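Local coordinates for protein transferrin (Manduca sexta, PDB 6WB6) that binds and transports iron in an insect, holding one ferric ion per molecule together with carbonate, at residues K6-A11 with V34-R39; K15-M20 with T309-L314; Q47-D52 with H279-A284; V74-R79 with Q274-H279. All blocks are in the same frame, centred on the assembly; numbering follows the deposited sequence.

Interaction 1: residues K6-A11 with V34-R39; sequences KLCVPA and VPARDR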
# COMPACT_ATOMS: atom_id res chain seq x y z
N LYS A 6 15.66 22.05 14.96
CA LYS A 6 14.29 21.84 14.54
C LYS A 6 14.16 20.40 14.07
O LYS A 6 14.88 19.97 13.17
CB LYS A 6 13.90 22.85 13.46
CG LYS A 6 13.61 24.23 14.03
CD LYS A 6 13.48 25.33 12.94
CE LYS A 6 14.85 25.73 12.41
NZ LYS A 6 15.88 26.06 13.48
N LEU A 7 13.27 19.67 14.70
CA LEU A 7 13.03 18.27 14.37
C LEU A 7 11.74 18.19 13.58
O LEU A 7 10.68 18.59 14.08
CB LEU A 7 12.91 17.40 15.61
CG LEU A 7 12.39 15.98 15.35
CD1 LEU A 7 13.32 15.26 14.39
CD2 LEU A 7 12.29 15.20 16.66
N CYS A 8 11.82 17.68 12.36
CA CYS A 8 10.60 17.53 11.59
C CYS A 8 9.90 16.26 12.03
O CYS A 8 10.53 15.29 12.46
CB CYS A 8 10.88 17.53 10.10
SG CYS A 8 9.41 17.57 9.12
N VAL A 9 8.58 16.28 11.96
CA VAL A 9 7.76 15.24 12.57
C VAL A 9 6.48 15.18 11.75
O VAL A 9 5.85 16.22 11.51
CB VAL A 9 7.51 15.53 14.06
CG1 VAL A 9 6.86 16.89 14.24
CG2 VAL A 9 6.65 14.48 14.67
N PRO A 10 6.06 14.01 11.27
CA PRO A 10 4.73 13.91 10.68
C PRO A 10 3.69 14.56 11.58
O PRO A 10 3.68 14.36 12.79
CB PRO A 10 4.52 12.40 10.56
CG PRO A 10 5.91 11.90 10.29
CD PRO A 10 6.83 12.77 11.13
N ALA A 11 2.82 15.37 10.95
CA ALA A 11 1.80 16.13 11.65
C ALA A 11 1.02 15.27 12.65
O ALA A 11 0.72 15.72 13.76
CB ALA A 11 0.84 16.75 10.63
N VAL A 34 8.73 20.66 14.22
CA VAL A 34 8.20 21.24 12.99
C VAL A 34 7.31 20.18 12.34
O VAL A 34 7.82 19.12 11.94
CB VAL A 34 9.32 21.67 12.03
CG1 VAL A 34 8.74 22.39 10.79
CG2 VAL A 34 10.33 22.51 12.75
N PRO A 35 6.00 20.40 12.21
CA PRO A 35 5.17 19.39 11.56
C PRO A 35 5.41 19.35 10.07
O PRO A 35 5.70 20.36 9.43
CB PRO A 35 3.74 19.84 11.88
CG PRO A 35 3.87 21.34 12.03
CD PRO A 35 5.21 21.55 12.67
N ALA A 36 5.28 18.15 9.51
CA ALA A 36 5.20 18.00 8.07
C ALA A 36 4.07 17.05 7.73
O ALA A 36 3.46 16.42 8.61
CB ALA A 36 6.52 17.51 7.45
N ARG A 37 3.75 17.00 6.44
CA ARG A 37 2.72 16.08 5.95
C ARG A 37 3.14 14.64 6.19
O ARG A 37 2.31 13.77 6.49
CB ARG A 37 2.48 16.32 4.45
CG ARG A 37 1.72 15.20 3.73
CD ARG A 37 1.79 15.34 2.20
NE ARG A 37 2.99 14.68 1.70
CZ ARG A 37 4.01 15.29 1.11
NH1 ARG A 37 3.98 16.60 0.89
NH2 ARG A 37 5.04 14.57 0.70
N ASP A 38 4.43 14.37 6.05
CA ASP A 38 4.99 13.04 6.23
C ASP A 38 6.49 13.17 6.12
O ASP A 38 7.01 14.26 5.82
CB ASP A 38 4.44 12.08 5.17
CG ASP A 38 4.51 12.67 3.74
OD1 ASP A 38 5.57 13.21 3.33
OD2 ASP A 38 3.50 12.58 3.03
N ARG A 39 7.19 12.05 6.30
CA ARG A 39 8.64 12.08 6.23
C ARG A 39 9.13 12.60 4.88
O ARG A 39 10.15 13.31 4.81
CB ARG A 39 9.20 10.69 6.51
CG ARG A 39 10.65 10.71 6.87
CD ARG A 39 11.17 9.35 7.26
NE ARG A 39 10.88 9.04 8.66
CZ ARG A 39 11.08 7.85 9.21
NH1 ARG A 39 11.56 6.83 8.49
NH2 ARG A 39 10.78 7.67 10.48
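The flat groups that meet between Lys6-Ala11 and Val34-Arg39 are peptide units of two parallel strands, with Cys8 and Val34 on one face of the paired backbones and Val9 and Pro35 on the other. The bonds between them run back and forth in the parallel pattern. Val34 N gives to Leu7 O at 2.8 Å, almost straight; Val9 N returns to Val34 O, Ala36 N gives to Val9 O, and Ala11 N closes the series on Ala36 O at 2.6 Å. Proline suits position 35, since the pairing asks no N-H of that residue; its CA instead approaches Val9 O at 3.2 Å.

On the first face, Cys8 has SG anti to its backbone N (chi1 -172°), which lays the sulfur against Ala36 CB at 3.3 Å. A small alanine methyl suits this close approach, and the sulfur is tied by a disulfide to Cys42. Val34 reaches Lys6 with one branch: CG2 lies 3.7 Å from Lys6 CB, touching the aliphatic start of the chain, while the ammonium end turns off to a salt bridge with Asp52. On the second face, Val9 CG1 sits 3.3 Å from Val34 O.

Past the strand, Asp38 caps the start of helix 39-47 by bonding Glu41 N, and Arg39 pairs with Asp60. The two strands and helix 14-21 between them form a beta-alpha-beta unit: Leu7, Val9 and Pro35 pack on helix 14-21, whereas Ala36 rests against helix 39-47.

Interaction 2: residues K15-M20 with T309-L314; sequences KDCEQM and TKVLGL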
# COMPACT_ATOMS: atom_id res chain seq x y z
N LYS A 15 1.77 16.06 18.80
CA LYS A 15 1.61 16.00 20.24
C LYS A 15 2.63 15.07 20.87
O LYS A 15 3.03 15.29 22.02
CB LYS A 15 0.20 15.55 20.64
CG LYS A 15 -0.88 16.63 20.42
CD LYS A 15 -0.79 17.73 21.46
CE LYS A 15 -1.58 18.95 21.04
NZ LYS A 15 -2.86 18.56 20.38
N ASP A 16 3.06 14.02 20.16
CA ASP A 16 4.05 13.13 20.74
C ASP A 16 5.41 13.81 20.79
O ASP A 16 6.19 13.61 21.74
CB ASP A 16 4.11 11.82 19.96
CG ASP A 16 2.89 10.96 20.23
OD1 ASP A 16 2.66 10.62 21.40
OD2 ASP A 16 2.14 10.67 19.27
N CYS A 17 5.71 14.61 19.79
CA CYS A 17 6.98 15.32 19.81
C CYS A 17 7.00 16.34 20.95
O CYS A 17 8.07 16.60 21.52
CB CYS A 17 7.18 15.98 18.45
SG CYS A 17 8.72 16.84 18.18
N GLU A 18 5.84 16.88 21.31
CA GLU A 18 5.78 17.88 22.37
C GLU A 18 6.01 17.23 23.73
O GLU A 18 6.83 17.72 24.51
CB GLU A 18 4.43 18.61 22.32
CG GLU A 18 4.27 19.45 21.03
CD GLU A 18 2.82 19.86 20.75
OE1 GLU A 18 1.93 19.54 21.57
OE2 GLU A 18 2.57 20.50 19.72
N GLN A 19 5.37 16.09 23.97
CA GLN A 19 5.66 15.33 25.19
C GLN A 19 7.14 15.00 25.26
O GLN A 19 7.74 15.03 26.34
CB GLN A 19 4.83 14.05 25.24
N MET A 20 7.74 14.67 24.11
CA MET A 20 9.18 14.41 24.09
C MET A 20 9.96 15.64 24.53
O MET A 20 10.95 15.53 25.26
CB MET A 20 9.62 13.98 22.69
CG MET A 20 11.10 13.76 22.62
SD MET A 20 11.70 13.13 21.06
CE MET A 20 11.99 14.67 20.18
N THR A 309 9.44 5.85 18.86
CA THR A 309 9.36 5.31 17.51
C THR A 309 8.75 6.28 16.51
O THR A 309 9.29 6.44 15.42
CB THR A 309 8.55 4.01 17.52
OG1 THR A 309 7.24 4.26 18.03
CG2 THR A 309 9.21 2.96 18.41
N LYS A 310 7.66 6.94 16.87
CA LYS A 310 6.94 7.77 15.92
C LYS A 310 7.65 9.09 15.63
O LYS A 310 7.50 9.66 14.54
CB LYS A 310 5.53 8.04 16.46
CG LYS A 310 4.51 6.97 16.10
CD LYS A 310 4.75 5.65 16.80
CE LYS A 310 4.28 4.47 15.95
NZ LYS A 310 4.48 3.16 16.65
N VAL A 311 8.42 9.60 16.59
CA VAL A 311 9.08 10.89 16.45
C VAL A 311 10.57 10.72 16.22
O VAL A 311 11.11 11.21 15.23
CB VAL A 311 8.80 11.79 17.68
CG1 VAL A 311 9.50 13.10 17.52
CG2 VAL A 311 7.32 12.01 17.84
N LEU A 312 11.25 10.00 17.10
CA LEU A 312 12.69 9.86 16.96
C LEU A 312 13.10 8.79 15.97
O LEU A 312 14.25 8.79 15.53
CB LEU A 312 13.35 9.58 18.31
CG LEU A 312 13.66 10.79 19.21
CD1 LEU A 312 14.67 10.37 20.28
CD2 LEU A 312 14.21 11.97 18.45
N GLY A 313 12.19 7.92 15.56
CA GLY A 313 12.55 6.86 14.64
C GLY A 313 13.47 5.83 15.26
O GLY A 313 14.34 5.30 14.57
N LEU A 314 13.32 5.57 16.57
CA LEU A 314 13.98 4.46 17.22
C LEU A 314 13.03 3.27 17.22
O LEU A 314 11.90 3.36 16.75
CB LEU A 314 14.36 4.79 18.66
CG LEU A 314 15.15 6.07 18.86
CD1 LEU A 314 14.95 6.55 20.27
CD2 LEU A 314 16.60 5.83 18.55
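Met20 N bonds Asp16 O at 3.0 Å, the shortest polar link within these segments, and this turn of helix 14-21 sets both residues toward Val311 at the weakly bonded end of helix 306-311. The helix belongs to the first beta-alpha-beta unit of the N-terminal transferrin-like region, so the contact joins that unit to a part of the chain nearly 300 residues later. It is apolar throughout. Val311 acts as the wedge: CG1, anti to the backbone N (chi1 179°), lies 3.8 Å from Cys17 CB, and a branched valine can touch two residues at once because CG2 approaches Asp16 CB at 3.9 Å. Cys17 is also held by a disulfide to Cys33. Met20, long and flexible, extends through CG and then bends at its last torsion, bringing CE to 4.0 Å from Val311 CG1. An alanine here would probably leave Leu312 and Val311 without the sulfur and methyl that cover them, opening a gap beside Leu7, Trp307 and Leu296. Met20 and Leu312 cross at about a right angle, with SD 3.6 Å from Leu312 CG.

Interaction 3: residues Q47-D52 with H279-A284; sequences QQRQAD and HNDVLA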
# COMPACT_ATOMS: atom_id res chain seq x y z
N GLN A 47 16.03 20.27 3.77
CA GLN A 47 16.82 20.96 2.75
C GLN A 47 16.56 22.46 2.78
O GLN A 47 17.49 23.26 2.69
CB GLN A 47 16.49 20.40 1.36
CG GLN A 47 17.28 21.10 0.25
CD GLN A 47 18.77 20.98 0.46
OE1 GLN A 47 19.27 19.93 0.86
NE2 GLN A 47 19.48 22.06 0.20
N GLN A 48 15.29 22.84 2.92
CA GLN A 48 14.87 24.24 2.95
C GLN A 48 15.14 24.93 4.28
O GLN A 48 14.78 26.10 4.42
CB GLN A 48 13.37 24.33 2.66
CG GLN A 48 12.95 23.96 1.23
CD GLN A 48 11.45 23.68 1.15
OE1 GLN A 48 10.79 23.46 2.17
NE2 GLN A 48 10.90 23.71 -0.05
N ARG A 49 15.69 24.23 5.27
CA ARG A 49 16.00 24.78 6.58
C ARG A 49 14.79 25.21 7.39
O ARG A 49 14.95 25.95 8.36
CB ARG A 49 16.94 25.99 6.49
CG ARG A 49 18.43 25.66 6.49
CD ARG A 49 18.86 24.90 5.24
NE ARG A 49 20.31 24.68 5.22
CZ ARG A 49 20.95 23.91 4.35
NH1 ARG A 49 20.30 23.26 3.39
NH2 ARG A 49 22.26 23.79 4.43
N GLN A 50 13.56 24.78 7.04
CA GLN A 50 12.47 24.93 8.00
C GLN A 50 12.54 23.89 9.10
O GLN A 50 11.77 23.95 10.06
CB GLN A 50 11.10 24.78 7.36
CG GLN A 50 10.74 25.82 6.33
CD GLN A 50 9.41 25.47 5.67
OE1 GLN A 50 9.34 25.27 4.46
NE2 GLN A 50 8.37 25.37 6.47
N ALA A 51 13.39 22.90 8.94
CA ALA A 51 13.72 21.96 9.99
C ALA A 51 15.20 21.72 9.86
O ALA A 51 15.81 22.09 8.86
CB ALA A 51 12.91 20.66 9.89
N ASP A 52 15.78 21.11 10.89
CA ASP A 52 17.21 20.86 10.88
C ASP A 52 17.55 19.39 10.73
O ASP A 52 18.62 19.09 10.20
CB ASP A 52 17.85 21.40 12.17
CG ASP A 52 17.64 22.91 12.33
OD1 ASP A 52 17.96 23.65 11.38
OD2 ASP A 52 17.13 23.34 13.38
N HIS A 279 20.45 18.96 7.34
CA HIS A 279 21.15 19.78 6.37
C HIS A 279 22.57 20.04 6.83
O HIS A 279 22.93 19.86 8.00
CB HIS A 279 20.42 21.09 6.12
CG HIS A 279 20.18 21.90 7.36
ND1 HIS A 279 21.17 22.61 7.99
CD2 HIS A 279 19.05 22.12 8.06
CE1 HIS A 279 20.67 23.22 9.04
NE2 HIS A 279 19.38 22.94 9.11
N ASN A 280 23.40 20.46 5.88
CA ASN A 280 24.83 20.55 6.13
C ASN A 280 25.15 21.57 7.21
O ASN A 280 26.16 21.44 7.91
CB ASN A 280 25.54 20.89 4.82
CG ASN A 280 27.02 20.83 4.93
OD1 ASN A 280 27.59 19.77 5.20
ND2 ASN A 280 27.68 21.96 4.70
N ASP A 281 24.29 22.58 7.40
CA ASP A 281 24.55 23.56 8.45
C ASP A 281 24.36 22.99 9.85
O ASP A 281 24.55 23.71 10.83
CB ASP A 281 23.65 24.78 8.32
CG ASP A 281 23.65 25.39 6.92
OD1 ASP A 281 24.68 25.32 6.22
OD2 ASP A 281 22.60 25.95 6.53
N VAL A 282 23.92 21.73 9.98
CA VAL A 282 23.87 21.10 11.30
C VAL A 282 25.27 20.75 11.77
O VAL A 282 25.53 20.67 12.97
CB VAL A 282 22.97 19.85 11.28
CG1 VAL A 282 23.16 19.04 12.54
CG2 VAL A 282 21.51 20.25 11.16
N LEU A 283 26.19 20.49 10.84
CA LEU A 283 27.57 20.26 11.23
C LEU A 283 28.09 21.48 11.98
O LEU A 283 27.52 22.57 11.90
CB LEU A 283 28.43 19.96 10.00
CG LEU A 283 28.48 18.49 9.59
CD1 LEU A 283 27.10 17.90 9.54
CD2 LEU A 283 29.17 18.36 8.25
N ALA A 284 29.16 21.28 12.72
CA ALA A 284 29.69 22.31 13.61
C ALA A 284 28.78 22.46 14.82
O ALA A 284 29.26 22.47 15.96
CB ALA A 284 29.86 23.64 12.87
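His279 holds CG between its backbone N and carbonyl carbon (chi1 56°), the crowded position, while Arg49 bends at chi2 (67°); the two side chains then cross obliquely, with guanidinium and imidazole planes only 18° apart. Arg49 CG sits over the ring face, 4.0 Å from the centroid of the His279 ring, in a CH-pi contact. Farther along, Arg49 CZ lies 3.4 Å from His279 CB, which stands over the centre of the guanidinium. The opposite face of the imidazole receives Val282 CG2, a methyl that fits a flat surface.

At the edge of the ring, His279 NE2 donates to Asp52 OD1 at 2.8 Å, using the anti lone pair of that oxygen. Ala51 O also lies near the ring plane, 3.3 Å from His279 CD2. Arginine suits its site because it has several N-H groups to spend. Arg49 NE makes a salt bridge to Asp281 OD2 at 2.9 Å. Arg49 NH1 gives to Gln47 O at 2.9 Å, and NH2 has Asp71 as a further partner. Arg49, with positive phi, is the first residue to leave the helical path after helix 39-47, in a Schellman motif.

The contact ties the loop before strand 53-56 to the turn after strand 275-279. Chemically, the Asp52 carboxylate would tend to stabilise a protonated His279 and the guanidinium over its face to oppose it, although Lys6, paired with Asp52 OD2, probably tempers the first effect.

Interaction 4: residues V74-R79 with Q274-H279; sequences VFQEYR and QGLIGH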
# COMPACT_ATOMS: atom_id res chain seq x y z
N VAL A 74 24.04 12.50 6.71
CA VAL A 74 23.68 11.50 7.71
C VAL A 74 24.69 11.63 8.85
O VAL A 74 25.84 11.21 8.70
CB VAL A 74 23.67 10.09 7.13
CG1 VAL A 74 23.45 9.07 8.25
CG2 VAL A 74 22.56 9.99 6.06
N PHE A 75 24.26 12.20 9.98
CA PHE A 75 25.15 12.46 11.10
C PHE A 75 24.88 11.54 12.29
O PHE A 75 25.54 11.69 13.32
CB PHE A 75 25.03 13.93 11.55
CG PHE A 75 23.69 14.29 12.10
CD1 PHE A 75 23.42 14.13 13.45
CD2 PHE A 75 22.68 14.77 11.27
CE1 PHE A 75 22.19 14.46 13.96
CE2 PHE A 75 21.44 15.08 11.78
CZ PHE A 75 21.20 14.93 13.13
N GLN A 76 23.93 10.63 12.18
CA GLN A 76 23.58 9.76 13.30
C GLN A 76 23.09 8.41 12.80
O GLN A 76 22.22 8.36 11.92
CB GLN A 76 22.51 10.41 14.17
CG GLN A 76 22.44 9.84 15.56
CD GLN A 76 23.28 10.63 16.50
OE1 GLN A 76 22.77 11.29 17.41
NE2 GLN A 76 24.59 10.61 16.28
N GLU A 77 23.62 7.34 13.38
CA GLU A 77 23.16 5.98 13.10
C GLU A 77 22.46 5.41 14.32
O GLU A 77 22.94 5.54 15.45
CB GLU A 77 24.33 5.06 12.72
CG GLU A 77 24.87 5.29 11.34
CD GLU A 77 26.11 4.47 11.07
OE1 GLU A 77 27.01 4.98 10.39
OE2 GLU A 77 26.19 3.33 11.56
N TYR A 78 21.32 4.79 14.08
CA TYR A 78 20.63 3.98 15.08
C TYR A 78 21.06 2.52 14.93
O TYR A 78 20.85 1.91 13.87
CB TYR A 78 19.12 4.10 14.90
CG TYR A 78 18.53 5.46 15.21
CD1 TYR A 78 19.26 6.42 15.90
CD2 TYR A 78 17.24 5.78 14.81
CE1 TYR A 78 18.71 7.66 16.19
CE2 TYR A 78 16.68 7.01 15.10
CZ TYR A 78 17.42 7.95 15.78
OH TYR A 78 16.89 9.19 16.08
N ARG A 79 21.64 1.96 15.98
CA ARG A 79 22.18 0.62 15.95
C ARG A 79 21.52 -0.21 17.05
O ARG A 79 20.64 0.26 17.76
CB ARG A 79 23.70 0.66 16.11
CG ARG A 79 24.37 1.56 15.08
CD ARG A 79 25.86 1.54 15.22
NE ARG A 79 26.54 2.12 14.07
CZ ARG A 79 27.86 2.27 14.01
NH1 ARG A 79 28.63 1.88 15.01
NH2 ARG A 79 28.41 2.78 12.94
N GLN A 274 19.34 2.58 10.04
CA GLN A 274 18.60 3.82 10.03
C GLN A 274 19.33 4.85 10.88
O GLN A 274 20.28 4.54 11.61
CB GLN A 274 17.20 3.65 10.59
CG GLN A 274 16.47 2.43 10.15
CD GLN A 274 15.61 1.93 11.27
OE1 GLN A 274 16.10 1.67 12.36
NE2 GLN A 274 14.31 1.84 11.02
N GLY A 275 18.86 6.09 10.80
CA GLY A 275 19.42 7.13 11.65
C GLY A 275 18.77 8.49 11.43
O GLY A 275 17.57 8.57 11.15
N LEU A 276 19.55 9.55 11.58
CA LEU A 276 19.06 10.92 11.44
C LEU A 276 19.80 11.59 10.30
O LEU A 276 21.01 11.41 10.14
CB LEU A 276 19.27 11.74 12.71
CG LEU A 276 18.75 11.17 14.02
CD1 LEU A 276 19.36 11.95 15.20
CD2 LEU A 276 17.23 11.21 14.01
N ILE A 277 19.06 12.36 9.52
CA ILE A 277 19.60 13.13 8.42
C ILE A 277 19.33 14.60 8.73
O ILE A 277 18.30 14.94 9.32
CB ILE A 277 18.96 12.68 7.09
CG1 ILE A 277 19.88 12.96 5.88
CG2 ILE A 277 17.59 13.31 6.93
CD1 ILE A 277 19.26 12.58 4.51
N GLY A 278 20.27 15.47 8.37
CA GLY A 278 20.06 16.90 8.52
C GLY A 278 20.77 17.67 7.43
O GLY A 278 21.58 17.13 6.67
N HIS A 279 20.45 18.96 7.34
CA HIS A 279 21.15 19.78 6.37
C HIS A 279 22.57 20.04 6.83
O HIS A 279 22.93 19.86 8.00
CB HIS A 279 20.42 21.09 6.12
CG HIS A 279 20.18 21.90 7.36
ND1 HIS A 279 21.17 22.61 7.99
CD2 HIS A 279 19.05 22.12 8.06
CE1 HIS A 279 20.67 23.22 9.04
NE2 HIS A 279 19.38 22.94 9.11
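Leu276 lies among three side chains of Val74-Arg79: its CB is 3.8 Å from Phe75 CZ, its CD1 is 3.7 Å from Gln76 CB, and its CD2 meets Tyr78 CZ at 3.7 Å. The fork of a leucine lets one methyl reach Gln76 and the other Tyr78. Beside it, Gly275 presents CA over one face of the Tyr78 ring, 4.1 Å from the ring centroid, a CH-pi contact; a side chain there would run into Gln76 O.

Between the antiparallel backbones, Leu276 N bonds Gln76 O at 2.9 Å and Tyr78 N bonds Gln274 O at 2.7 Å. Between Val74 and Gln76 the register slips by one, a beta bulge centred on Phe75. Phe75 has CG between the backbone N and the carbonyl carbon (chi1 65°), which starts the ring toward the other strand; its edge faces Gly278 N, 3.6 Å from Phe75 CE2. An alanine at Phe75 would probably leave Leu276 CB and the Gly278 backbone uncovered and open a gap toward Leu286 and Leu289.

Farther out, polar ends are fixed elsewhere: Gln76 NE2 bonds Asp323, the Tyr78 hydroxyl bonds Leu312 O, and Gln274 NE2 bonds Asp57, a predicted iron-binding residue, although the iron seen here is bound by Tyr90 and Tyr204. The two segments form the middle of a four-stranded antiparallel sheet, between strands 53-56 and 320-327, while helix 286-300 packs on Phe75, Gln76 and Tyr78.

In the fold
All four contacts lie in the N-terminal transferrin-like region, on the same side of the chain's centre. Interactions 1 and 2 have centres about 10 Å apart and share the first beta-alpha-beta unit, where Leu7 of strand 5-10 touches both Met20 and Val311. Interaction 3, its centre about 14 Å from that of interaction 1, is linked to it by the Lys6–Asp52 salt bridge; interaction 4 lies about 13 Å from interaction 3, centre to centre, and shares His279. Tyr78 closes the circuit from interaction 4 back to interaction 2. Along the chain, interaction 4 is nested within 3, and 3 within 2, so segments between 274 and 314 return to fasten the opening strands and helices into one compact body.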